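Local coordinates for sporozoite surface protein 2 (Plasmodium vivax, PDB 4HQO) that serves as a sporozoite surface receptor for gliding motility, its adhesive part here joining a metal-binding von Willebrand factor A domain to a thrombospondin repeat, at residues F65-T70 and Y100-M105; I130-G135 and A158-G163; S104-L109 and K140-E145. The protein carries 4 engineered substitutions. All coordinates share one frame; numbering follows the deposited sequence.

Contact 1. Residues F65-T70 and Y100-M105. Engineered in segment 65-70: Ser67 (natural residue Asn). Engineered in segment 100-105: Ser104 (natural residue Asn). With MG (magnesium ion), chain E.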
ATOM      1  N   PHE A  65      16.164  11.397   4.890  1.00 24.15           N
ATOM      2  CA  PHE A  65      17.504  10.935   4.537  1.00 23.66           C
ATOM      3  C   PHE A  65      18.504  12.064   4.292  1.00 30.01           C
ATOM      4  O   PHE A  65      18.182  13.102   3.721  1.00 34.22           O
ATOM      5  CB  PHE A  65      17.479   9.945   3.369  1.00 25.17           C
ATOM      6  CG  PHE A  65      16.968  10.520   2.072  1.00 27.92           C
ATOM      7  CD1 PHE A  65      15.605  10.529   1.784  1.00 25.57           C
ATOM      8  CD2 PHE A  65      17.855  11.012   1.122  1.00 25.82           C
ATOM      9  CE1 PHE A  65      15.134  11.038   0.577  1.00 22.82           C
ATOM     10  CE2 PHE A  65      17.396  11.523  -0.096  1.00 19.66           C
ATOM     11  CZ  PHE A  65      16.031  11.533  -0.368  1.00 22.44           C
ATOM     12  N   GLY A  66      19.721  11.845   4.764  1.00 27.71           N
ATOM     13  CA  GLY A  66      20.782  12.822   4.667  1.00 28.14           C
ATOM     14  C   GLY A  66      22.058  12.032   4.775  1.00 33.12           C
ATOM     15  O   GLY A  66      22.232  11.078   4.026  1.00 29.24           O
ATOM     16  N   SER A  67      22.936  12.408   5.705  1.00 30.48           N
ATOM     17  CA  SER A  67      24.149  11.630   5.964  1.00 37.97           C
ATOM     18  C   SER A  67      23.765  10.242   6.439  1.00 29.60           C
ATOM     19  O   SER A  67      24.459   9.260   6.176  1.00 32.57           O
ATOM     20  CB  SER A  67      25.019  12.306   7.036  1.00 38.38           C
ATOM     21  OG  SER A  67      25.761  13.379   6.487  1.00 53.85           O
ATOM     22  N   TYR A  68      22.656  10.185   7.166  1.00 30.07           N
ATOM     23  CA  TYR A  68      22.132   8.942   7.709  1.00 27.49           C
ATOM     24  C   TYR A  68      20.678   8.857   7.244  1.00 25.66           C
ATOM     25  O   TYR A  68      20.237   9.701   6.465  1.00 31.26           O
ATOM     26  CB  TYR A  68      22.221   8.990   9.237  1.00 30.51           C
ATOM     27  CG  TYR A  68      22.337   7.637   9.896  1.00 37.23           C
ATOM     28  CD1 TYR A  68      23.308   6.722   9.486  1.00 36.42           C
ATOM     29  CD2 TYR A  68      21.488   7.277  10.940  1.00 30.22           C
ATOM     30  CE1 TYR A  68      23.424   5.487  10.098  1.00 34.65           C
ATOM     31  CE2 TYR A  68      21.585   6.039  11.557  1.00 33.43           C
ATOM     32  CZ  TYR A  68      22.555   5.146  11.130  1.00 47.47           C
ATOM     33  OH  TYR A  68      22.659   3.917  11.747  1.00 44.16           O
ATOM     34  N   THR A  69      19.938   7.845   7.678  1.00 25.92           N
ATOM     35  CA  THR A  69      18.491   7.835   7.445  1.00 26.80           C
ATOM     36  C   THR A  69      17.770   7.769   8.776  1.00 27.23           C
ATOM     37  O   THR A  69      18.270   7.181   9.746  1.00 32.92           O
ATOM     38  CB  THR A  69      17.996   6.669   6.532  1.00 27.27           C
ATOM     39  OG1 THR A  69      18.226   5.407   7.169  1.00 34.89           O
ATOM     40  CG2 THR A  69      18.673   6.707   5.177  1.00 27.02           C
ATOM     41  N   THR A  70      16.600   8.387   8.823  1.00 23.61           N
ATOM     42  CA  THR A  70      15.812   8.390  10.042  1.00 27.80           C
ATOM     43  C   THR A  70      14.375   8.061   9.710  1.00 29.26           C
ATOM     44  O   THR A  70      13.698   8.805   8.994  1.00 25.45           O
ATOM     45  CB  THR A  70      15.873   9.754  10.786  1.00 29.11           C
ATOM     46  OG1 THR A  70      17.238  10.189  10.888  1.00 31.41           O
ATOM     47  CG2 THR A  70      15.280   9.617  12.177  1.00 26.83           C
ATOM     48  N   TYR A 100      21.710  19.060   6.659  1.00 31.86           N
ATOM     49  CA  TYR A 100      23.160  18.973   6.654  1.00 33.92           C
ATOM     50  C   TYR A 100      23.556  17.633   6.043  1.00 36.79           C
ATOM     51  O   TYR A 100      22.754  16.699   5.992  1.00 37.93           O
ATOM     52  CB  TYR A 100      23.720  19.060   8.084  1.00 30.81           C
ATOM     53  CG  TYR A 100      23.516  17.772   8.868  1.00 39.27           C
ATOM     54  CD1 TYR A 100      22.310  17.518   9.532  1.00 35.68           C
ATOM     55  CD2 TYR A 100      24.525  16.800   8.934  1.00 37.28           C
ATOM     56  CE1 TYR A 100      22.111  16.329  10.248  1.00 31.63           C
ATOM     57  CE2 TYR A 100      24.337  15.612   9.633  1.00 34.22           C
ATOM     58  CZ  TYR A 100      23.127  15.384  10.290  1.00 41.40           C
ATOM     59  OH  TYR A 100      22.939  14.214  10.994  1.00 40.37           O
ATOM     60  N   GLY A 101      24.799  17.540   5.592  1.00 33.81           N
ATOM     61  CA  GLY A 101      25.371  16.260   5.244  1.00 33.56           C
ATOM     62  C   GLY A 101      25.139  15.806   3.825  1.00 34.30           C
ATOM     63  O   GLY A 101      24.668  16.555   2.969  1.00 34.06           O
ATOM     64  N   THR A 102      25.490  14.554   3.578  1.00 38.75           N
ATOM     65  CA  THR A 102      25.369  13.970   2.256  1.00 27.58           C
ATOM     66  C   THR A 102      23.943  13.419   2.063  1.00 29.29           C
ATOM     67  O   THR A 102      23.039  13.782   2.812  1.00 32.26           O
ATOM     68  CB  THR A 102      26.466  12.914   2.037  1.00 30.37           C
ATOM     69  OG1 THR A 102      26.456  11.994   3.134  1.00 33.62           O
ATOM     70  CG2 THR A 102      27.868  13.601   1.988  1.00 27.10           C
ATOM     71  N   THR A 103      23.738  12.568   1.061  1.00 32.75           N
ATOM     72  CA  THR A 103      22.387  12.230   0.603  1.00 33.80           C
ATOM     73  C   THR A 103      22.177  10.721   0.436  1.00 32.60           C
ATOM     74  O   THR A 103      22.367  10.178  -0.652  1.00 30.19           O
ATOM     75  CB  THR A 103      22.095  12.929  -0.737  1.00 32.71           C
ATOM     76  OG1 THR A 103      22.548  14.288  -0.673  1.00 40.86           O
ATOM     77  CG2 THR A 103      20.602  12.893  -1.060  1.00 24.98           C
ATOM     78  N   SER A 104      21.789  10.055   1.521  1.00 28.32           N
ATOM     79  CA  SER A 104      21.585   8.610   1.520  1.00 32.35           C
ATOM     80  C   SER A 104      20.286   8.188   0.815  1.00 32.11           C
ATOM     81  O   SER A 104      19.388   7.593   1.425  1.00 24.82           O
ATOM     82  CB  SER A 104      21.579   8.095   2.955  1.00 31.42           C
ATOM     83  OG  SER A 104      22.854   8.244   3.545  1.00 41.53           O
ATOM     84  N   MET A 105      20.187   8.481  -0.475  1.00 27.72           N
ATOM     85  CA  MET A 105      18.922   8.269  -1.180  1.00 28.48           C
ATOM     86  C   MET A 105      18.643   6.779  -1.417  1.00 31.20           C
ATOM     87  O   MET A 105      17.510   6.324  -1.298  1.00 31.48           O
ATOM     88  CB  MET A 105      18.912   9.037  -2.503  1.00 26.22           C
ATOM     89  CG  MET A 105      17.636   8.880  -3.298  1.00 26.97           C
ATOM     90  SD  MET A 105      17.735   9.653  -4.918  1.00 30.99           S
ATOM     91  CE  MET A 105      18.009  11.359  -4.443  1.00 25.81           C
TER
HETATM   92 MG    MG E 301      22.415  16.448  -1.068  1.00 56.81          MG
HETATM   93  O   HOH W   1      25.771   9.287   3.840  1.00 43.57           O
HETATM   94  O   HOH W   2      21.804  14.677   7.484  1.00 45.64           O
HETATM   95  O   HOH W   3      24.074  17.265   0.093  1.00 36.68           O
HETATM   96  O   HOH W   4      20.624  15.820  -2.101  1.00 36.80           O
HETATM   97  O   HOH W   5      24.006  16.046  -2.419  1.00 47.78           O
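The tight part of this contact centres on the carbonyl oxygen of Gly66. It accepts two bonds from one residue, Ser104, and both donors lie in the carbonyl plane. Ser104 N comes within 2.7 Å of Gly66 O, and Ser104 OG within 2.9 Å of the same Gly66 O. The hydroxyl can do this because OG sits beside its own backbone N (chi1 -67°). Ser104 is engineered, so this hydroxyl grip belongs to the deposited protein. Next to it, the Phe65 ring meets the chain of 103-105. Thr103 CG2 comes to the ring edge, in its plane, 3.6 Å from Phe65 CE2. Met105 CB lies 3.8 Å from Phe65 CE2.

The other side is looser and wetter. The engineered Ser67 accepts a bond at OG from Thr102 N, 3.1 Å away. One water links Ser67 O to Thr102 OG1. A second links Ser67 N to Tyr100 O and sits over the centre of one face of the Tyr100 ring.

Thr103 divides its branches: Thr103 OG1 binds the magnesium at 2.2 Å, and CG2 packs on Phe65. Three waters also bind the ion, and Ser28 and Ser30 supply the other two ligands. This is the metal ion-dependent adhesion site (MIDAS) of a von Willebrand factor A domain.

Contact 2. Residues I130-G135 and A158-G163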
ATOM      1  N   ILE A 130       6.650   8.551  -2.541  1.00 25.60           N
ATOM      2  CA  ILE A 130       6.866   9.935  -2.933  1.00 25.39           C
ATOM      3  C   ILE A 130       8.280  10.326  -2.522  1.00 35.58           C
ATOM      4  O   ILE A 130       8.609  10.343  -1.338  1.00 26.55           O
ATOM      5  CB  ILE A 130       5.826  10.875  -2.305  1.00 30.63           C
ATOM      6  CG1 ILE A 130       4.424  10.509  -2.797  1.00 31.41           C
ATOM      7  CG2 ILE A 130       6.142  12.325  -2.641  1.00 30.82           C
ATOM      8  CD1 ILE A 130       3.345  11.433  -2.270  1.00 33.87           C
ATOM      9  N   LEU A 131       9.121  10.604  -3.513  1.00 28.12           N
ATOM     10  CA  LEU A 131      10.520  10.937  -3.266  1.00 30.09           C
ATOM     11  C   LEU A 131      10.736  12.438  -3.447  1.00 32.15           C
ATOM     12  O   LEU A 131      10.618  12.956  -4.558  1.00 30.89           O
ATOM     13  CB  LEU A 131      11.426  10.139  -4.216  1.00 22.94           C
ATOM     14  CG  LEU A 131      12.930  10.422  -4.161  1.00 34.81           C
ATOM     15  CD1 LEU A 131      13.530   9.999  -2.820  1.00 23.22           C
ATOM     16  CD2 LEU A 131      13.633   9.718  -5.334  1.00 28.65           C
ATOM     17  N   MET A 132      11.034  13.137  -2.351  1.00 27.86           N
ATOM     18  CA  MET A 132      11.274  14.578  -2.410  1.00 34.51           C
ATOM     19  C   MET A 132      12.765  14.847  -2.344  1.00 33.08           C
ATOM     20  O   MET A 132      13.384  14.599  -1.311  1.00 26.69           O
ATOM     21  CB  MET A 132      10.588  15.296  -1.243  1.00 31.46           C
ATOM     22  CG  MET A 132       9.086  15.286  -1.304  1.00 51.08           C
ATOM     23  SD  MET A 132       8.343  16.023   0.163  1.00 47.26           S
ATOM     24  CE  MET A 132       9.161  17.586   0.214  1.00 25.51           C
ATOM     25  N   THR A 133      13.338  15.373  -3.426  1.00 27.80           N
ATOM     26  CA  THR A 133      14.789  15.528  -3.499  1.00 24.63           C
ATOM     27  C   THR A 133      15.221  16.589  -4.520  1.00 26.47           C
ATOM     28  O   THR A 133      14.439  16.969  -5.392  1.00 33.07           O
ATOM     29  CB  THR A 133      15.455  14.169  -3.832  1.00 28.27           C
ATOM     30  OG1 THR A 133      16.885  14.286  -3.787  1.00 28.17           O
ATOM     31  CG2 THR A 133      15.015  13.686  -5.220  1.00 26.67           C
ATOM     32  N   ASP A 134      16.456  17.078  -4.391  1.00 29.81           N
ATOM     33  CA  ASP A 134      17.078  17.896  -5.434  1.00 29.84           C
ATOM     34  C   ASP A 134      17.787  17.022  -6.476  1.00 27.89           C
ATOM     35  O   ASP A 134      18.328  17.519  -7.458  1.00 34.61           O
ATOM     36  CB  ASP A 134      18.063  18.918  -4.845  1.00 30.33           C
ATOM     37  CG  ASP A 134      19.265  18.271  -4.168  1.00 36.01           C
ATOM     38  OD1 ASP A 134      19.390  17.020  -4.166  1.00 38.77           O
ATOM     39  OD2 ASP A 134      20.100  19.032  -3.636  1.00 41.40           O
ATOM     40  N   GLY A 135      17.807  15.720  -6.237  1.00 29.73           N
ATOM     41  CA  GLY A 135      18.287  14.792  -7.242  1.00 36.05           C
ATOM     42  C   GLY A 135      19.797  14.666  -7.329  1.00 36.74           C
ATOM     43  O   GLY A 135      20.335  14.452  -8.415  1.00 35.98           O
ATOM     44  N   ALA A 158       6.580   8.649  -7.427  1.00 31.17           N
ATOM     45  CA  ALA A 158       6.420  10.027  -7.843  1.00 36.75           C
ATOM     46  C   ALA A 158       7.581  10.810  -7.258  1.00 31.35           C
ATOM     47  O   ALA A 158       7.963  10.601  -6.099  1.00 29.32           O
ATOM     48  CB  ALA A 158       5.082  10.589  -7.363  1.00 30.69           C
ATOM     49  N   VAL A 159       8.162  11.691  -8.064  1.00 31.49           N
ATOM     50  CA  VAL A 159       9.276  12.506  -7.594  1.00 30.86           C
ATOM     51  C   VAL A 159       8.855  13.966  -7.478  1.00 29.54           C
ATOM     52  O   VAL A 159       8.251  14.519  -8.401  1.00 36.44           O
ATOM     53  CB  VAL A 159      10.522  12.380  -8.514  1.00 30.19           C
ATOM     54  CG1 VAL A 159      11.705  13.156  -7.925  1.00 30.61           C
ATOM     55  CG2 VAL A 159      10.895  10.909  -8.707  1.00 32.35           C
ATOM     56  N   ILE A 160       9.160  14.579  -6.334  1.00 32.51           N
ATOM     57  CA  ILE A 160       8.909  16.009  -6.127  1.00 34.71           C
ATOM     58  C   ILE A 160      10.243  16.728  -5.969  1.00 31.41           C
ATOM     59  O   ILE A 160      11.035  16.402  -5.087  1.00 29.95           O
ATOM     60  CB  ILE A 160       8.062  16.270  -4.869  1.00 30.07           C
ATOM     61  CG1 ILE A 160       6.777  15.445  -4.909  1.00 30.03           C
ATOM     62  CG2 ILE A 160       7.724  17.768  -4.747  1.00 28.82           C
ATOM     63  CD1 ILE A 160       5.916  15.748  -6.083  1.00 34.00           C
ATOM     64  N   GLY A 161      10.504  17.691  -6.836  1.00 31.18           N
ATOM     65  CA  GLY A 161      11.757  18.420  -6.764  1.00 35.38           C
ATOM     66  C   GLY A 161      11.749  19.458  -5.657  1.00 39.46           C
ATOM     67  O   GLY A 161      10.856  20.295  -5.599  1.00 38.19           O
ATOM     68  N   ILE A 162      12.726  19.382  -4.759  1.00 40.06           N
ATOM     69  CA  ILE A 162      12.926  20.411  -3.739  1.00 40.19           C
ATOM     70  C   ILE A 162      14.397  20.792  -3.702  1.00 42.93           C
ATOM     71  O   ILE A 162      15.238  20.096  -4.267  1.00 37.43           O
ATOM     72  CB  ILE A 162      12.535  19.925  -2.324  1.00 34.76           C
ATOM     73  CG1 ILE A 162      13.290  18.639  -1.969  1.00 26.82           C
ATOM     74  CG2 ILE A 162      11.022  19.752  -2.197  1.00 30.69           C
ATOM     75  CD1 ILE A 162      13.298  18.319  -0.466  1.00 26.12           C
ATOM     76  N   GLY A 163      14.713  21.891  -3.027  1.00 39.83           N
ATOM     77  CA  GLY A 163      16.097  22.287  -2.841  1.00 32.20           C
ATOM     78  C   GLY A 163      16.482  23.482  -3.676  1.00 39.03           C
ATOM     79  O   GLY A 163      15.839  23.779  -4.691  1.00 39.30           O
TER
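Thr133 OG1 is the best-held polar atom, gripped by two hydrogen bonds. Gly135 N donates to Thr133 OG1 at 3.0 Å and closes an ST turn. The second bond joins OG1 to the carboxylate of Asp26, which also lies close to that of Asp134 and could raise the proton affinity of the pair. The turn ends a parallel strand pair. Strands 126-133 and 156-161 are neighbours in the central sheet of the von Willebrand factor A fold, joined by helix 140-152 in a beta-alpha-beta crossover.

Four backbone bonds hold the pair. Leu131 N points almost straight at Ala158 O, 2.8 Å away and nearly along the C=O axis. Ile160 N returns to Leu131 O at 2.8 Å, and Thr133 N reaches Ile160 O at 3.0 Å. The last bond is different: Ile162 N lies 63° out of the carbonyl plane of Thr133. Here the chains are leaving the sheet.

On one face, Ile130, Met132 and Ile160 point the same way and lie alongside each other. Met132 CG rests 3.8 Å from Ile160 CB. Met132 bends at chi3 (53°), which places Met132 CE 3.7 Å from Ile162 CG2, and the two side chains cross at about a right angle. Leu131, Thr133 and Val159 point to the other face. Helices 33-49 and 192-203 cover the first face, and helix 168-175 packs on Val159 of the second.

Asp134 lies just past the strand, in the second shell of the metal site, with OD2 bonded to the magnesium ligand Ser30 and OD1 to Val136 N. Asp134 CG takes the crowded position between N and the carbonyl carbon, and Asp134 CB packs 3.1 Å from Ile162 O.

Contact 3. Residues S104-L109 and K140-E145. Engineered in segment 104-109: Ser104 (natural residue Asn).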
ATOM      1  N   SER A 104      21.789  10.055   1.521  1.00 28.32           N
ATOM      2  CA  SER A 104      21.585   8.610   1.520  1.00 32.35           C
ATOM      3  C   SER A 104      20.286   8.188   0.815  1.00 32.11           C
ATOM      4  O   SER A 104      19.388   7.593   1.425  1.00 24.82           O
ATOM      5  CB  SER A 104      21.579   8.095   2.955  1.00 31.42           C
ATOM      6  OG  SER A 104      22.854   8.244   3.545  1.00 41.53           O
ATOM      7  N   MET A 105      20.187   8.481  -0.475  1.00 27.72           N
ATOM      8  CA  MET A 105      18.922   8.269  -1.180  1.00 28.48           C
ATOM      9  C   MET A 105      18.643   6.779  -1.417  1.00 31.20           C
ATOM     10  O   MET A 105      17.510   6.324  -1.298  1.00 31.48           O
ATOM     11  CB  MET A 105      18.912   9.037  -2.503  1.00 26.22           C
ATOM     12  CG  MET A 105      17.636   8.880  -3.298  1.00 26.97           C
ATOM     13  SD  MET A 105      17.735   9.653  -4.918  1.00 30.99           S
ATOM     14  CE  MET A 105      18.009  11.359  -4.443  1.00 25.81           C
ATOM     15  N   THR A 106      19.687   6.030  -1.750  1.00 28.40           N
ATOM     16  CA  THR A 106      19.565   4.592  -1.984  1.00 26.08           C
ATOM     17  C   THR A 106      19.106   3.897  -0.700  1.00 34.01           C
ATOM     18  O   THR A 106      18.235   3.039  -0.735  1.00 30.03           O
ATOM     19  CB  THR A 106      20.905   3.995  -2.452  1.00 24.83           C
ATOM     20  OG1 THR A 106      21.249   4.548  -3.729  1.00 34.78           O
ATOM     21  CG2 THR A 106      20.841   2.449  -2.537  1.00 24.73           C
ATOM     22  N   ALA A 107      19.685   4.282   0.435  1.00 27.64           N
ATOM     23  CA  ALA A 107      19.304   3.688   1.720  1.00 28.46           C
ATOM     24  C   ALA A 107      17.837   3.964   2.102  1.00 23.93           C
ATOM     25  O   ALA A 107      17.158   3.096   2.650  1.00 33.96           O
ATOM     26  CB  ALA A 107      20.264   4.135   2.836  1.00 26.51           C
ATOM     27  N   ALA A 108      17.341   5.159   1.798  1.00 26.67           N
ATOM     28  CA  ALA A 108      15.937   5.479   2.081  1.00 24.68           C
ATOM     29  C   ALA A 108      14.998   4.618   1.229  1.00 34.83           C
ATOM     30  O   ALA A 108      14.011   4.068   1.724  1.00 27.56           O
ATOM     31  CB  ALA A 108      15.669   6.960   1.844  1.00 24.79           C
ATOM     32  N   LEU A 109      15.320   4.500  -0.052  1.00 26.84           N
ATOM     33  CA  LEU A 109      14.537   3.683  -0.974  1.00 29.94           C
ATOM     34  C   LEU A 109      14.612   2.207  -0.589  1.00 31.71           C
ATOM     35  O   LEU A 109      13.647   1.457  -0.754  1.00 28.69           O
ATOM     36  CB  LEU A 109      15.022   3.890  -2.407  1.00 25.24           C
ATOM     37  CG  LEU A 109      14.662   5.214  -3.073  1.00 34.08           C
ATOM     38  CD1 LEU A 109      15.627   5.484  -4.211  1.00 30.38           C
ATOM     39  CD2 LEU A 109      13.218   5.178  -3.588  1.00 30.81           C
ATOM     40  N   LYS A 140      24.627   7.797  -7.979  1.00 31.36           N
ATOM     41  CA  LYS A 140      23.606   7.894  -9.019  1.00 35.29           C
ATOM     42  C   LYS A 140      23.070   6.533  -9.417  1.00 36.68           C
ATOM     43  O   LYS A 140      21.861   6.321  -9.421  1.00 36.95           O
ATOM     44  CB  LYS A 140      24.134   8.619 -10.262  1.00 39.11           C
ATOM     45  CG  LYS A 140      24.109  10.139 -10.138  1.00 52.69           C
ATOM     46  CD  LYS A 140      24.311  10.814 -11.486  1.00 60.73           C
ATOM     47  CE  LYS A 140      24.312  12.331 -11.336  1.00 65.72           C
ATOM     48  NZ  LYS A 140      24.445  13.038 -12.645  1.00 73.68           N
ATOM     49  N   TYR A 141      23.962   5.611  -9.757  1.00 34.48           N
ATOM     50  CA  TYR A 141      23.494   4.327 -10.259  1.00 33.94           C
ATOM     51  C   TYR A 141      22.771   3.545  -9.176  1.00 38.60           C
ATOM     52  O   TYR A 141      21.737   2.960  -9.441  1.00 37.94           O
ATOM     53  CB  TYR A 141      24.612   3.481 -10.865  1.00 35.26           C
ATOM     54  CG  TYR A 141      24.069   2.185 -11.424  1.00 47.19           C
ATOM     55  CD1 TYR A 141      23.390   2.160 -12.639  1.00 46.62           C
ATOM     56  CD2 TYR A 141      24.185   0.997 -10.717  1.00 37.02           C
ATOM     57  CE1 TYR A 141      22.873   0.979 -13.146  1.00 51.94           C
ATOM     58  CE2 TYR A 141      23.665  -0.189 -11.214  1.00 45.81           C
ATOM     59  CZ  TYR A 141      23.019  -0.195 -12.433  1.00 49.72           C
ATOM     60  OH  TYR A 141      22.516  -1.378 -12.937  1.00 53.58           O
ATOM     61  N   ARG A 142      23.307   3.551  -7.959  1.00 34.13           N
ATOM     62  CA  ARG A 142      22.702   2.789  -6.870  1.00 29.43           C
ATOM     63  C   ARG A 142      21.274   3.236  -6.582  1.00 41.33           C
ATOM     64  O   ARG A 142      20.416   2.406  -6.287  1.00 32.15           O
ATOM     65  CB  ARG A 142      23.558   2.830  -5.599  1.00 29.19           C
ATOM     66  CG  ARG A 142      24.880   2.067  -5.733  1.00 34.60           C
ATOM     67  CD  ARG A 142      25.493   1.740  -4.379  1.00 38.67           C
ATOM     68  NE  ARG A 142      24.600   0.926  -3.562  1.00 53.11           N
ATOM     69  CZ  ARG A 142      24.985   0.202  -2.517  1.00 67.95           C
ATOM     70  NH1 ARG A 142      26.259   0.183  -2.148  1.00 67.46           N
ATOM     71  NH2 ARG A 142      24.092  -0.505  -1.838  1.00 78.85           N
ATOM     72  N   ALA A 143      21.023   4.540  -6.684  1.00 26.81           N
ATOM     73  CA  ALA A 143      19.679   5.071  -6.479  1.00 29.43           C
ATOM     74  C   ALA A 143      18.742   4.688  -7.627  1.00 32.81           C
ATOM     75  O   ALA A 143      17.591   4.316  -7.395  1.00 34.73           O
ATOM     76  CB  ALA A 143      19.709   6.603  -6.273  1.00 26.47           C
ATOM     77  N   LEU A 144      19.232   4.769  -8.862  1.00 27.98           N
ATOM     78  CA  LEU A 144      18.432   4.361 -10.018  1.00 35.19           C
ATOM     79  C   LEU A 144      18.103   2.872  -9.958  1.00 43.26           C
ATOM     80  O   LEU A 144      17.017   2.439 -10.346  1.00 38.63           O
ATOM     81  CB  LEU A 144      19.181   4.650 -11.326  1.00 36.86           C
ATOM     82  CG  LEU A 144      19.391   6.107 -11.753  1.00 47.72           C
ATOM     83  CD1 LEU A 144      20.174   6.167 -13.045  1.00 48.35           C
ATOM     84  CD2 LEU A 144      18.061   6.820 -11.919  1.00 42.92           C
ATOM     85  N   GLU A 145      19.059   2.094  -9.472  1.00 32.36           N
ATOM     86  CA  GLU A 145      18.947   0.645  -9.453  1.00 33.65           C
ATOM     87  C   GLU A 145      17.848   0.198  -8.496  1.00 36.37           C
ATOM     88  O   GLU A 145      17.018  -0.642  -8.839  1.00 37.59           O
ATOM     89  CB  GLU A 145      20.279   0.024  -9.036  1.00 32.31           C
ATOM     90  CG  GLU A 145      20.282  -1.494  -9.027  1.00 34.23           C
ATOM     91  CD  GLU A 145      21.551  -2.063  -8.405  1.00 38.90           C
ATOM     92  OE1 GLU A 145      22.057  -1.483  -7.416  1.00 44.26           O
ATOM     93  OE2 GLU A 145      22.046  -3.078  -8.907  1.00 39.61           O
TER
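Two neighbouring helices on one face of the central sheet meet here, both near their N-terminal ends. The helical parts 105-109 and 140-145 run nearly parallel, 16° apart, with 8.6 Å between their axes. Thr106 CA and Ala143 CA are only 4.5 Å apart. The small Ala143 side chain is consistent with this close approach.

Thr106 and Ala143 carry the contact between them. Thr106 OG1 stands anti to the carbonyl carbon (chi1 -65°) and presses on the Arg142-Ala143 peptide. Thr106 OG1 is 3.1 Å from Arg142 C and 3.4 Å from Arg142 CB. It is also near Ala143 N, but the angle is too poor for a hydrogen bond. The threonine methyl, CG2, faces Arg142 O and the side of the arginine chain. That chain crosses Thr106 at about a right angle on the solvent side.

Deeper in, Ala143 CB fits between Thr106 OG1 and the thioether of Met105, with Met105 SD 3.9 Å from Ala143 CB. One turn on, Leu109 CD1 lies 3.9 Å from Ala143 O. Pro137 also touches Ala143, and Leu144 turns to helix 168-175. Such side-by-side helices covering a mostly parallel sheet are typical of the Rossmann-like von Willebrand factor A fold.

How the contacts relate
All three contacts lie in the von Willebrand factor A domain. Their centres are close: contacts 1 and 2 are about 14 Å apart, 1 and 3 about 11 Å, and 2 and 3 about 13 Å. Contact 1 closes before contact 2 opens along the chain, while the segments of contacts 2 and 3 alternate. Contacts 1 and 2 reach the same six-stranded sheet, and helices 105-117 and 140-152 of contact 3 flank strand 126-133 in the chain. Met105 takes part in contacts 1 and 3 and also reaches contact 2: Met105 CE lies 3.2 Å from Thr133 OG1. The loops carrying the magnesium site sit on this packed core.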